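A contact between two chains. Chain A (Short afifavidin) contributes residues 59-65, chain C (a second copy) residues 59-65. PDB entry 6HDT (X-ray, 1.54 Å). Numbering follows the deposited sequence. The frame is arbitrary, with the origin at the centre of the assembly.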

# COMPACT_ATOMS: atom_id res chain seq x y z
N TYR A 59 -2.96 -14.67 2.43
CA TYR A 59 -1.84 -13.81 2.82
C TYR A 59 -2.35 -12.56 3.53
O TYR A 59 -3.41 -12.00 3.18
N PRO A 60 -1.62 -12.12 4.56
CA PRO A 60 -2.02 -10.90 5.27
C PRO A 60 -2.05 -9.69 4.34
O PRO A 60 -1.25 -9.58 3.41
N LEU A 61 -3.01 -8.80 4.58
CA LEU A 61 -3.04 -7.52 3.88
C LEU A 61 -3.22 -6.36 4.86
O LEU A 61 -3.91 -6.51 5.88
N VAL A 62 -2.53 -5.25 4.58
CA VAL A 62 -2.64 -4.01 5.37
C VAL A 62 -2.70 -2.78 4.49
O VAL A 62 -2.09 -2.74 3.44
N GLY A 63 -3.48 -1.79 4.89
CA GLY A 63 -3.59 -0.60 4.08
C GLY A 63 -4.22 0.53 4.84
O GLY A 63 -4.35 0.49 6.08
N LEU A 64 -4.58 1.56 4.08
CA LEU A 64 -5.32 2.70 4.60
C LEU A 64 -6.39 3.09 3.61
O LEU A 64 -6.34 2.77 2.44
N THR A 65 -7.36 3.84 4.11
CA THR A 65 -8.49 4.27 3.28
C THR A 65 -8.86 5.69 3.66
O THR A 65 -8.63 6.11 4.79
N TYR C 59 1.53 12.71 7.33
CA TYR C 59 0.46 11.72 7.17
C TYR C 59 0.96 10.34 7.59
O TYR C 59 2.09 9.98 7.21
N PRO C 60 0.16 9.58 8.36
CA PRO C 60 0.54 8.19 8.65
C PRO C 60 0.73 7.32 7.39
O PRO C 60 -0.02 7.45 6.40
N LEU C 61 1.75 6.45 7.43
CA LEU C 61 1.88 5.38 6.45
C LEU C 61 1.86 4.01 7.10
O LEU C 61 2.28 3.83 8.27
N VAL C 62 1.40 3.03 6.34
CA VAL C 62 1.44 1.65 6.79
C VAL C 62 1.79 0.77 5.61
O VAL C 62 1.34 1.03 4.47
N GLY C 63 2.59 -0.26 5.88
CA GLY C 63 2.73 -1.28 4.86
C GLY C 63 3.44 -2.53 5.32
O GLY C 63 3.42 -2.85 6.52
N LEU C 64 3.99 -3.26 4.36
CA LEU C 64 4.71 -4.52 4.66
C LEU C 64 5.96 -4.64 3.85
O LEU C 64 6.08 -4.06 2.80
N THR C 65 6.91 -5.46 4.34
CA THR C 65 8.12 -5.74 3.61
C THR C 65 8.41 -7.23 3.58
O THR C 65 7.93 -7.99 4.41

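Two copies of one strand cross nearly antiparallel, at 162°, with axes 5.9 Å apart at closest approach. No direct hydrogen bond joins them; the contact is made of apolar packing, methyl-to-carbonyl contacts and one bridging water. The register places Val A62 opposite Gly C63 and Gly A63 opposite Val C62.

The apolar packing consists of two reciprocal valine–leucine pairs. Val A62 and Val C62, both m, point toward the partner strand, as do Leu A64 and Leu C64, both m,t. Val A62 CG2 lies 3.6 Å from Leu C64 CG, and Leu A64 CG lies 3.6 Å from Val C62 CG2. Branched at CB, valine is compact and fills space close to its own backbone; the longer leucine reaches farther.

Other contacts set methyl groups against backbone. Val C62 CG2 sits 3.4 Å from Gly A63 O, and Val A62 CG2 3.8 Å from Gly C63 O. Having no side chains, the glycines meet the valines through main chain alone. The CA-to-CB bonds of Pro A60 and Pro C60 point toward the partner, but their rings stay out of contact; it is the carbonyl oxygens that the leucine methyls approach, Leu A64 CD1 coming within 3.5 Å of Pro C60 O and Leu C64 CD1 within 4.1 Å of Pro A60 O. Leu A61 and Leu C61 point away.

The polar link is one water, which donates to Val A62 O and Val C62 O, its oxygen 3.1 Å from each, bridging two carbonyls that make no direct bond to each other.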

# COMPACT_ATOMS: atom_id res chain seq x y z
CB TYR A 59 -1.00 -13.45 1.60
CG TYR A 59 -0.25 -14.64 1.08
CD1 TYR A 59 -0.84 -15.57 0.23
CD2 TYR A 59 1.07 -14.87 1.48
CE1 TYR A 59 -0.15 -16.70 -0.21
CE2 TYR A 59 1.76 -15.98 1.01
CZ TYR A 59 1.15 -16.90 0.18
OH TYR A 59 1.86 -18.00 -0.27
CB PRO A 60 -0.96 -10.75 6.37
CG PRO A 60 -0.30 -12.09 6.46
CD PRO A 60 -0.38 -12.70 5.11
CB LEU A 61 -4.04 -7.55 2.72
CG LEU A 61 -5.49 -7.06 2.75
CD1 LEU A 61 -5.69 -5.59 3.05
CD2 LEU A 61 -6.08 -7.38 1.39
CB VAL A 62 -1.51 -3.85 6.40
CG1 VAL A 62 -1.44 -5.09 7.29
CG2 VAL A 62 -0.19 -3.55 5.73
CB LEU A 64 -4.41 3.89 4.84
CG LEU A 64 -3.33 3.70 5.91
CD1 LEU A 64 -2.24 4.76 5.76
CD2 LEU A 64 -3.93 3.67 7.30
CB THR A 65 -9.67 3.31 3.48
OG1 THR A 65 -10.80 3.77 2.72
CG2 THR A 65 -10.09 3.22 4.93
CB TYR C 59 -0.03 11.69 5.71
CG TYR C 59 -0.74 12.98 5.36
CD1 TYR C 59 -0.05 14.07 4.86
CD2 TYR C 59 -2.12 13.10 5.55
CE1 TYR C 59 -0.69 15.26 4.57
CE2 TYR C 59 -2.77 14.28 5.28
CZ TYR C 59 -2.07 15.35 4.77
OH TYR C 59 -2.76 16.51 4.51
CB PRO C 60 -0.64 7.67 9.49
CG PRO C 60 -1.26 8.89 10.09
CD PRO C 60 -1.09 9.96 9.05
CB LEU C 61 3.15 5.55 5.61
CG LEU C 61 4.53 5.24 6.21
CD1 LEU C 61 4.89 3.78 6.05
CD2 LEU C 61 5.57 6.08 5.51
CB VAL C 62 0.12 1.15 7.48
CG1 VAL C 62 -0.28 2.06 8.61
CG2 VAL C 62 -1.03 1.04 6.48
CB LEU C 64 3.83 -5.74 4.35
CG LEU C 64 2.50 -5.85 5.10
CD1 LEU C 64 1.59 -6.89 4.48
CD2 LEU C 64 2.69 -6.17 6.57
CB THR C 65 9.37 -5.07 4.23
OG1 THR C 65 9.57 -5.54 5.56
CG2 THR C 65 9.20 -3.58 4.27
O HOH W 1 -0.12 -0.65 2.27